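VP1 (Polyomavirus HPyV6, PDB 4PCG) forms pentamers that probably build the shell of the T=7 icosahedral polyomavirus capsid and take part in attachment to host cells. Local coordinates at residues L27-A32 against V257-G262; A85-T90 against Q208-L213; Q117-A122 against S232-G237; N217-L222 against R270-K275. All blocks are in the same frame, centred on the assembly; numbering follows the deposited sequence.

Contact 1 (L27-A32 against V257-G262); sequences LLPNFA and VQAAFG
Pro29 rests its ring against residues 259-261, and the apolar packing spreads from there. Its CB meets the methyl of Ala259, CB to CB 3.7 Å. Further on, Phe31 offers the far end of its ring to Val257, with Phe31 CE2 4.0 Å from Val257 CB. The ring reaches inward because its CG stands anti to the carbonyl carbon (chi1 -69°). Phe31 CE1 also comes within 4.4 Å of Ala259 CB, which leaves that methyl touching both proline and phenylalanine.

A second group of contacts sets carbon against carbonyl oxygen. Pro29 CG sits 3.2 Å from Ala260 O, and Pro29 CD 3.4 Å from Phe261 O. At the Leu27 end, Gly262 CA makes a CA-H...O contact with Leu27 O at 3.3 Å. The segments are thus joined without a conventional hydrogen bond between them.

One side-chain bond stays within 257-262: Gln258 NE2 donates to Ala259 O at 2.9 Å, nearly straight (170°) and on a lone pair, while Gln258 OE1 is taken by Arg43.

Segment 27-32 is the exit from strand 9-27, whose last residue, Leu27, is still backbone-bonded to Arg263. Ser156, Val157 and Ala158 of a neighbouring subunit pack on Phe261, Pro29 and Leu28, while Val257 lies on Met235 and Met238 of strand 227-239.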
# COMPACT_ATOMS: atom_id res chain seq x y z
N LEU B 27 6.81 24.75 -11.47
CA LEU B 27 5.61 24.90 -12.24
C LEU B 27 4.50 25.14 -11.23
O LEU B 27 4.41 24.40 -10.26
CB LEU B 27 5.35 23.64 -13.10
CG LEU B 27 5.98 23.75 -14.49
CD1 LEU B 27 7.49 23.91 -14.44
CD2 LEU B 27 5.54 22.60 -15.36
N LEU B 28 3.70 26.19 -11.44
CA LEU B 28 2.71 26.64 -10.47
C LEU B 28 1.31 26.20 -10.92
O LEU B 28 1.03 26.14 -12.12
CB LEU B 28 2.78 28.15 -10.34
CG LEU B 28 4.17 28.73 -10.01
CD1 LEU B 28 4.13 30.22 -10.13
CD2 LEU B 28 4.61 28.28 -8.62
N PRO B 29 0.43 25.88 -9.94
CA PRO B 29 -0.91 25.42 -10.31
C PRO B 29 -1.69 26.48 -11.08
O PRO B 29 -1.61 27.66 -10.79
CB PRO B 29 -1.56 25.11 -8.96
CG PRO B 29 -0.84 25.96 -7.98
CD PRO B 29 0.59 26.02 -8.49
N ASN B 30 -2.52 26.03 -12.01
CA ASN B 30 -3.14 26.90 -12.98
C ASN B 30 -4.60 26.52 -13.20
O ASN B 30 -4.89 25.44 -13.70
CB ASN B 30 -2.34 26.70 -14.26
CG ASN B 30 -3.02 27.23 -15.46
OD1 ASN B 30 -3.69 28.29 -15.42
ND2 ASN B 30 -2.87 26.51 -16.58
N PHE B 31 -5.49 27.41 -12.81
CA PHE B 31 -6.95 27.33 -13.03
C PHE B 31 -7.32 28.44 -14.03
O PHE B 31 -8.03 29.41 -13.70
CB PHE B 31 -7.71 27.55 -11.70
CG PHE B 31 -7.54 26.43 -10.69
CD1 PHE B 31 -6.50 26.46 -9.75
CD2 PHE B 31 -8.42 25.36 -10.66
CE1 PHE B 31 -6.35 25.45 -8.82
CE2 PHE B 31 -8.27 24.34 -9.73
CZ PHE B 31 -7.25 24.39 -8.80
N ALA B 32 -6.77 28.34 -15.23
CA ALA B 32 -6.95 29.38 -16.25
C ALA B 32 -8.39 29.69 -16.59
O ALA B 32 -9.24 28.82 -16.51
CB ALA B 32 -6.21 28.96 -17.51
N VAL B 257 -11.32 22.78 -5.57
CA VAL B 257 -10.22 21.88 -5.83
C VAL B 257 -8.93 22.44 -5.20
O VAL B 257 -8.66 23.62 -5.34
CB VAL B 257 -9.98 21.69 -7.33
CG1 VAL B 257 -8.73 20.87 -7.57
CG2 VAL B 257 -11.20 21.03 -7.98
N GLN B 258 -8.18 21.57 -4.51
CA GLN B 258 -6.88 21.89 -3.93
C GLN B 258 -5.77 21.27 -4.80
O GLN B 258 -5.75 20.05 -5.02
CB GLN B 258 -6.78 21.29 -2.52
CG GLN B 258 -5.41 21.43 -1.87
CD GLN B 258 -5.19 22.83 -1.36
OE1 GLN B 258 -5.85 23.24 -0.41
NE2 GLN B 258 -4.27 23.56 -1.95
N ALA B 259 -4.86 22.12 -5.27
CA ALA B 259 -3.66 21.68 -5.96
C ALA B 259 -2.45 21.84 -5.04
O ALA B 259 -2.50 22.51 -4.02
CB ALA B 259 -3.48 22.51 -7.25
N ALA B 260 -1.34 21.20 -5.41
CA ALA B 260 -0.08 21.46 -4.75
C ALA B 260 0.35 22.92 -4.98
O ALA B 260 -0.12 23.61 -5.91
CB ALA B 260 1.00 20.48 -5.26
N PHE B 261 1.22 23.42 -4.12
CA PHE B 261 1.69 24.81 -4.28
C PHE B 261 2.64 24.98 -5.46
O PHE B 261 2.84 26.08 -5.95
CB PHE B 261 2.36 25.32 -3.01
CG PHE B 261 1.49 25.28 -1.79
CD1 PHE B 261 0.15 25.67 -1.84
CD2 PHE B 261 2.01 24.91 -0.58
CE1 PHE B 261 -0.64 25.65 -0.70
CE2 PHE B 261 1.24 24.89 0.57
CZ PHE B 261 -0.10 25.26 0.52
N GLY B 262 3.22 23.88 -5.90
CA GLY B 262 4.15 23.93 -7.02
C GLY B 262 4.75 22.56 -7.25
O GLY B 262 4.74 21.70 -6.34

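Contact 2 (A85-T90 against Q208-L213); sequences AFRVET and QSTTPL
Strands 79-93 and 211-222, D and G of the BIDG sheet in jelly-roll lettering, meet here, with Val88 and Thr211 as an antiparallel hydrogen-bonded pair. Val88 N gives to Thr211 O at 3.0 Å, and Thr211 N returns to Val88 O at 2.8 Å. Next comes the non-hydrogen-bonded pair Arg87 and Pro212, where the N-H that proline lacks would not have pointed at strand 79-93. Beyond it Leu213 N donates to Phe86 O at 2.9 Å.

On the face of Arg87, the side chain runs extended past Thr210 at about a right angle. Arg87 NH1 donates in the guanidinium plane to Thr210 OG1 at 2.9 Å. The same NH1 forms a salt bridge to Glu89 OE2, 3.3 Å away, in which the hydrogen bond itself is weak; the stronger partner of that carboxylate is Arg266, and His268 binds it too.

On the face of Val88, Leu213 spreads its two methyls over the neighbouring strand. Leu213 CD2 packs on Val88 CG1 at 3.8 Å, and Leu213 CD1 on Ala85 CB at 4.0 Å. Where direct pairing ends, water 1 accepts from Thr90 N at 2.9 Å and lies close to Ser209 O.

Val88 packs on Cys123, and Thr90 and Thr211 on Trp121, of strand 117-124, the facing-sheet packing typical of a jelly-roll beta sandwich.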
# COMPACT_ATOMS: atom_id res chain seq x y z
N ALA B 85 18.56 15.74 -22.21
CA ALA B 85 18.17 15.61 -20.81
C ALA B 85 18.22 14.13 -20.42
O ALA B 85 17.54 13.30 -21.02
CB ALA B 85 16.78 16.19 -20.60
N PHE B 86 19.01 13.78 -19.42
CA PHE B 86 19.20 12.36 -19.10
C PHE B 86 18.67 11.94 -17.73
O PHE B 86 18.56 10.73 -17.48
CB PHE B 86 20.67 11.91 -19.27
CG PHE B 86 21.64 12.60 -18.33
CD1 PHE B 86 22.21 13.82 -18.67
CD2 PHE B 86 21.96 12.05 -17.11
CE1 PHE B 86 23.08 14.48 -17.81
CE2 PHE B 86 22.82 12.71 -16.22
CZ PHE B 86 23.39 13.92 -16.58
N ARG B 87 18.38 12.91 -16.85
CA ARG B 87 17.72 12.64 -15.58
C ARG B 87 17.05 13.89 -15.04
O ARG B 87 17.37 15.00 -15.46
CB ARG B 87 18.65 12.05 -14.53
CG ARG B 87 19.68 13.00 -13.97
CD ARG B 87 20.67 12.24 -13.09
NE ARG B 87 21.63 13.15 -12.48
CZ ARG B 87 21.39 13.90 -11.40
NH1 ARG B 87 20.21 13.87 -10.79
NH2 ARG B 87 22.33 14.71 -10.93
N VAL B 88 16.10 13.68 -14.15
CA VAL B 88 15.30 14.76 -13.59
C VAL B 88 15.00 14.46 -12.12
O VAL B 88 14.75 13.31 -11.73
CB VAL B 88 13.99 14.98 -14.37
CG1 VAL B 88 13.12 13.73 -14.38
CG2 VAL B 88 13.23 16.18 -13.80
N GLU B 89 15.08 15.51 -11.31
CA GLU B 89 14.56 15.46 -9.95
C GLU B 89 13.28 16.26 -9.99
O GLU B 89 13.27 17.37 -10.52
CB GLU B 89 15.52 16.15 -8.97
CG GLU B 89 16.93 15.59 -8.96
CD GLU B 89 17.98 16.60 -8.51
OE1 GLU B 89 17.77 17.44 -7.59
OE2 GLU B 89 19.06 16.51 -9.09
N THR B 90 12.18 15.69 -9.50
CA THR B 90 10.94 16.45 -9.46
C THR B 90 10.24 16.14 -8.14
O THR B 90 10.23 15.00 -7.69
CB THR B 90 10.05 16.22 -10.71
OG1 THR B 90 8.87 17.03 -10.63
CG2 THR B 90 9.63 14.77 -10.88
N GLN B 208 16.60 13.88 -2.36
CA GLN B 208 17.58 12.82 -2.62
C GLN B 208 17.22 11.98 -3.86
O GLN B 208 18.04 11.21 -4.32
CB GLN B 208 17.72 11.92 -1.40
CG GLN B 208 18.43 12.59 -0.22
CD GLN B 208 18.54 11.67 0.98
OE1 GLN B 208 19.63 11.22 1.33
NE2 GLN B 208 17.40 11.34 1.58
N SER B 209 16.02 12.09 -4.37
CA SER B 209 15.58 11.15 -5.41
C SER B 209 15.84 11.75 -6.79
O SER B 209 15.72 12.94 -6.99
CB SER B 209 14.10 10.88 -5.22
OG SER B 209 13.59 10.13 -6.31
N THR B 210 16.19 10.90 -7.75
CA THR B 210 16.35 11.32 -9.13
C THR B 210 15.77 10.23 -10.05
O THR B 210 15.80 9.06 -9.71
CB THR B 210 17.84 11.59 -9.43
OG1 THR B 210 18.00 11.92 -10.80
CG2 THR B 210 18.70 10.38 -9.08
N THR B 211 15.22 10.62 -11.18
CA THR B 211 14.56 9.71 -12.12
C THR B 211 15.30 9.74 -13.45
O THR B 211 15.43 10.80 -14.04
CB THR B 211 13.13 10.18 -12.35
OG1 THR B 211 12.40 10.04 -11.13
CG2 THR B 211 12.44 9.36 -13.44
N PRO B 212 15.78 8.59 -13.93
CA PRO B 212 16.45 8.62 -15.24
C PRO B 212 15.47 8.86 -16.40
O PRO B 212 14.30 8.51 -16.31
CB PRO B 212 17.12 7.26 -15.36
CG PRO B 212 16.63 6.44 -14.22
CD PRO B 212 15.76 7.24 -13.32
N LEU B 213 15.95 9.52 -17.45
CA LEU B 213 15.13 9.82 -18.62
C LEU B 213 15.62 9.04 -19.84
O LEU B 213 15.14 9.23 -20.96
CB LEU B 213 15.15 11.32 -18.91
CG LEU B 213 14.55 12.25 -17.87
CD1 LEU B 213 14.81 13.69 -18.24
CD2 LEU B 213 13.06 11.99 -17.73
O HOH W 1 12.89 13.47 -7.75

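Contact 3 (Q117-A122 against S232-G237); sequences QMYFWA and SADMLG
Phe120 N has two acceptors on the opposite strand, and neither bond is good. Ala233 O lies 2.9 Å from Phe120 N, but the angle at the hydrogen is only 116°; Asp234 OD1 lies 3.3 Å from the same nitrogen, better aligned yet still weak. The carboxylate comes this close because Asp234 CG stands anti to its carbonyl carbon (chi1 -65°), which folds OD1 back across Tyr119 CA. The principal partner of Asp234 is Arg263, which forms a salt bridge to OD1 and may make that oxygen a poorer acceptor for the amide.

Around this spot the pairing is regular. Met118 N donates to Met235 O at 2.9 Å, Met235 N returns to Met118 O at 2.8 Å, and Ala233 N binds Phe120 O at 3.1 Å.

These are the E and H strands of the CHEF sheet of the jelly roll. Met118, Phe120, Ala233 and Met235 lie on one face, where Pro96 and Phe205 of another neighbouring subunit, not the one that touches Pro29, pack and Tyr61 meets Phe120 edge-to-face.

On the other face Leu236 comes across Tyr119 at about a right angle, CD2 pressing to 3.3 Å from Tyr119 CE1. The phenol is tied at its tip, where Tyr119 OH donates to Gln117 OE1 at 2.7 Å from 41° above the carbonyl plane. Leu236 and Gly237 together face Gln258 as a classic beta bulge; Leu236 O, buried without a polar partner, has Gln117 CG 3.3 Å away.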
# COMPACT_ATOMS: atom_id res chain seq x y z
N GLN B 117 -7.77 12.60 -7.08
CA GLN B 117 -6.43 13.17 -7.20
C GLN B 117 -5.81 12.86 -8.55
O GLN B 117 -6.19 11.90 -9.21
CB GLN B 117 -5.51 12.60 -6.13
CG GLN B 117 -5.98 12.81 -4.69
CD GLN B 117 -5.61 11.68 -3.76
OE1 GLN B 117 -4.50 11.16 -3.81
NE2 GLN B 117 -6.51 11.33 -2.88
N MET B 118 -4.85 13.68 -8.93
CA MET B 118 -3.99 13.38 -10.07
C MET B 118 -2.62 13.96 -9.82
O MET B 118 -2.51 15.12 -9.48
CB MET B 118 -4.55 13.96 -11.37
CG MET B 118 -3.64 13.75 -12.56
SD MET B 118 -4.45 14.20 -14.09
CE MET B 118 -3.06 14.23 -15.24
N TYR B 119 -1.58 13.14 -10.02
CA TYR B 119 -0.19 13.57 -9.87
C TYR B 119 0.46 13.28 -11.23
O TYR B 119 0.40 12.16 -11.69
CB TYR B 119 0.51 12.75 -8.80
CG TYR B 119 -0.23 12.70 -7.47
CD1 TYR B 119 0.01 13.66 -6.51
CD2 TYR B 119 -1.19 11.74 -7.20
CE1 TYR B 119 -0.67 13.65 -5.31
CE2 TYR B 119 -1.87 11.73 -5.99
CZ TYR B 119 -1.61 12.69 -5.04
OH TYR B 119 -2.28 12.72 -3.82
N PHE B 120 1.06 14.28 -11.86
CA PHE B 120 1.54 14.11 -13.23
C PHE B 120 2.71 15.02 -13.50
O PHE B 120 2.67 16.21 -13.19
CB PHE B 120 0.39 14.41 -14.23
CG PHE B 120 0.80 14.30 -15.68
CD1 PHE B 120 1.36 15.38 -16.34
CD2 PHE B 120 0.70 13.10 -16.34
CE1 PHE B 120 1.82 15.24 -17.67
CE2 PHE B 120 1.12 12.96 -17.64
CZ PHE B 120 1.68 14.04 -18.31
N TRP B 121 3.73 14.47 -14.15
CA TRP B 121 4.80 15.27 -14.70
C TRP B 121 5.23 14.71 -16.05
O TRP B 121 5.09 13.52 -16.33
CB TRP B 121 5.98 15.36 -13.72
CG TRP B 121 6.68 14.05 -13.43
CD1 TRP B 121 6.47 13.23 -12.33
CD2 TRP B 121 7.70 13.40 -14.23
NE1 TRP B 121 7.31 12.12 -12.41
CE2 TRP B 121 8.05 12.20 -13.57
CE3 TRP B 121 8.33 13.72 -15.45
CZ2 TRP B 121 9.01 11.31 -14.09
CZ3 TRP B 121 9.28 12.83 -15.97
CH2 TRP B 121 9.60 11.64 -15.28
N ALA B 122 5.71 15.61 -16.89
CA ALA B 122 6.30 15.26 -18.16
C ALA B 122 7.48 16.17 -18.46
O ALA B 122 7.47 17.37 -18.14
CB ALA B 122 5.28 15.37 -19.27
N SER B 232 2.96 19.70 -16.04
CA SER B 232 2.60 19.08 -14.78
C SER B 232 1.13 19.33 -14.45
O SER B 232 0.51 20.24 -14.99
CB SER B 232 3.48 19.59 -13.65
OG SER B 232 3.22 20.94 -13.35
N ALA B 233 0.58 18.46 -13.62
CA ALA B 233 -0.73 18.69 -13.00
C ALA B 233 -0.77 17.92 -11.70
O ALA B 233 -0.48 16.71 -11.69
CB ALA B 233 -1.85 18.23 -13.90
N ASP B 234 -1.17 18.59 -10.62
CA ASP B 234 -1.14 17.98 -9.29
C ASP B 234 -2.33 18.41 -8.44
O ASP B 234 -2.28 19.40 -7.72
CB ASP B 234 0.21 18.26 -8.63
CG ASP B 234 1.37 17.56 -9.38
OD1 ASP B 234 1.49 16.32 -9.27
OD2 ASP B 234 2.13 18.24 -10.11
N MET B 235 -3.39 17.60 -8.54
CA MET B 235 -4.63 17.82 -7.81
C MET B 235 -4.65 16.87 -6.64
O MET B 235 -4.54 15.65 -6.80
CB MET B 235 -5.84 17.52 -8.68
CG MET B 235 -7.17 17.53 -7.93
SD MET B 235 -8.59 17.46 -9.05
CE MET B 235 -8.39 15.85 -9.79
N LEU B 236 -4.81 17.42 -5.44
CA LEU B 236 -4.73 16.64 -4.21
C LEU B 236 -6.06 16.31 -3.57
O LEU B 236 -6.12 15.46 -2.68
CB LEU B 236 -3.85 17.41 -3.20
CG LEU B 236 -2.45 17.77 -3.71
CD1 LEU B 236 -1.65 18.49 -2.63
CD2 LEU B 236 -1.74 16.54 -4.16
N GLY B 237 -7.14 16.95 -4.02
CA GLY B 237 -8.45 16.70 -3.45
C GLY B 237 -9.28 17.97 -3.46
O GLY B 237 -9.01 18.91 -4.24

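Contact 4 (N217-L222 against R270-K275); sequences NGVGIL and RQRRVK
Arg272, Leu222 and Gly218 give up the most surface here, with the arginine in the middle. Its aliphatic stem lies against Leu222, whose CD2 is 4.0 Å from Arg272 CG; the other methyl, Leu222 CD1, reaches Val274 CG1 at 4.2 Å. Beyond that stem Arg272 bends twice (chi2 73°, chi3 75°), and the bends bring its guanidinium round to the turn at Gly218. There Arg272 NH2 is 3.0 Å from Gly218 O, which sits at the edge of the guanidinium in its plane. Val219 CG2 lies over one face of the group, 4.0 Å from Arg272 NH2.

Segment 270-275 is the C-terminal end of strand 256-274, and 217-222 is a loop that runs into the last residues of strand 211-222, both in the BIDG sheet. Strand 79-93 lies between them, bonded through its backbone to Ile221 as well as to Arg270 and Arg272. From that middle strand Glu84 forms salt bridges with both arginines and also accepts from Gly220 N, so it probably offsets the two neighbouring positive charges.

Arg270, extended where Arg272 is bent, brings its NH2 to the same Gly218 O at 3.1 Å, but at too poor an angle for a hydrogen bond. Arg272 NH1 donates to Met10 O of the first strand and, at 2.9 Å, to water 2. That water in turn donates to Asn217 O at 2.9 Å, carrying the arginine's reach one residue further round the turn.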
# COMPACT_ATOMS: atom_id res chain seq x y z
N ASN B 217 18.38 2.24 -25.12
CA ASN B 217 19.64 2.50 -25.82
C ASN B 217 20.51 3.56 -25.14
O ASN B 217 21.53 3.96 -25.70
CB ASN B 217 19.33 2.92 -27.25
CG ASN B 217 18.56 1.84 -28.00
OD1 ASN B 217 18.86 0.67 -27.86
ND2 ASN B 217 17.57 2.24 -28.78
N GLY B 218 20.10 4.04 -23.98
CA GLY B 218 20.82 5.07 -23.25
C GLY B 218 20.55 6.49 -23.73
O GLY B 218 21.30 7.40 -23.37
N VAL B 219 19.49 6.69 -24.52
CA VAL B 219 19.20 8.01 -25.09
C VAL B 219 18.11 8.71 -24.29
O VAL B 219 17.03 8.14 -24.05
CB VAL B 219 18.77 7.89 -26.57
CG1 VAL B 219 18.60 9.25 -27.20
CG2 VAL B 219 19.81 7.08 -27.34
N GLY B 220 18.42 9.91 -23.83
CA GLY B 220 17.46 10.72 -23.09
C GLY B 220 16.63 11.59 -24.02
O GLY B 220 16.41 11.23 -25.18
N ILE B 221 16.15 12.70 -23.50
CA ILE B 221 15.32 13.63 -24.28
C ILE B 221 16.22 14.55 -25.10
O ILE B 221 17.02 15.31 -24.55
CB ILE B 221 14.44 14.48 -23.36
CG1 ILE B 221 13.56 13.60 -22.47
CG2 ILE B 221 13.58 15.43 -24.18
CD1 ILE B 221 12.72 12.59 -23.21
N LEU B 222 16.05 14.49 -26.42
CA LEU B 222 16.90 15.25 -27.32
C LEU B 222 16.19 16.59 -27.62
O LEU B 222 15.12 16.59 -28.24
CB LEU B 222 17.14 14.49 -28.61
CG LEU B 222 17.85 13.15 -28.44
CD1 LEU B 222 18.07 12.53 -29.79
CD2 LEU B 222 19.16 13.26 -27.67
N ARG B 270 23.38 16.78 -20.84
CA ARG B 270 24.66 16.62 -21.45
C ARG B 270 24.49 16.92 -22.95
O ARG B 270 23.38 17.24 -23.39
CB ARG B 270 25.16 15.19 -21.24
CG ARG B 270 24.28 14.13 -21.90
CD ARG B 270 24.65 12.75 -21.37
NE ARG B 270 23.76 11.73 -21.91
CZ ARG B 270 23.44 10.60 -21.30
NH1 ARG B 270 23.96 10.28 -20.12
NH2 ARG B 270 22.59 9.76 -21.89
N GLN B 271 25.57 16.82 -23.72
CA GLN B 271 25.45 17.05 -25.16
C GLN B 271 25.53 15.73 -25.91
O GLN B 271 26.30 14.85 -25.54
CB GLN B 271 26.52 18.01 -25.65
CG GLN B 271 26.37 19.38 -25.03
CD GLN B 271 27.40 20.37 -25.50
OE1 GLN B 271 28.39 20.02 -26.16
NE2 GLN B 271 27.19 21.63 -25.13
N ARG B 272 24.71 15.63 -26.95
CA ARG B 272 24.64 14.45 -27.80
C ARG B 272 24.85 14.86 -29.26
O ARG B 272 24.24 15.83 -29.74
CB ARG B 272 23.27 13.79 -27.65
CG ARG B 272 23.02 12.59 -28.54
CD ARG B 272 23.80 11.35 -28.10
NE ARG B 272 23.21 10.74 -26.91
CZ ARG B 272 23.33 9.47 -26.54
NH1 ARG B 272 24.01 8.59 -27.27
NH2 ARG B 272 22.74 9.07 -25.43
N ARG B 273 25.73 14.13 -29.96
CA ARG B 273 25.88 14.29 -31.38
C ARG B 273 24.81 13.49 -32.14
O ARG B 273 24.58 12.32 -31.84
CB ARG B 273 27.30 13.84 -31.80
CG ARG B 273 27.67 14.09 -33.26
CD ARG B 273 29.18 14.09 -33.48
NE ARG B 273 29.91 13.57 -32.32
CZ ARG B 273 30.70 14.28 -31.50
NH1 ARG B 273 30.92 15.58 -31.71
NH2 ARG B 273 31.30 13.68 -30.46
N VAL B 274 24.16 14.13 -33.10
CA VAL B 274 23.16 13.50 -33.95
C VAL B 274 23.56 13.77 -35.40
O VAL B 274 24.34 14.67 -35.65
CB VAL B 274 21.72 13.98 -33.65
CG1 VAL B 274 21.32 13.64 -32.22
CG2 VAL B 274 21.57 15.48 -33.88
N LYS B 275 23.04 12.97 -36.33
CA LYS B 275 23.33 13.14 -37.77
C LYS B 275 22.08 13.66 -38.45
O LYS B 275 20.97 13.22 -38.12
CB LYS B 275 23.77 11.82 -38.40
O HOH W 2 23.42 6.11 -25.79

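From the N terminus, 27-32 opens contact 1, which waits for 257-262 and encloses strands C to H. Contacts 2 and 3 nest inside it and cross: 85-90 and 117-122 open in turn, then 208-213 and 232-237 close in the same order. Contact 4 opens at 217-222, after contact 2 has closed, and ends at 270-275, crossing contacts 1 and 3. Contact 1 joins the exit of strand 9-27 to the start of strand 256-274; contacts 2 and 4 belong to BIDG and contact 3 to CHEF. Trp121 meets Val88 and Leu213 between the sheets, and Gln258 probably bonds to Leu236 and Gly237, joining contacts 1 and 3. Ala85 and Ile221 connect contacts 2 and 4.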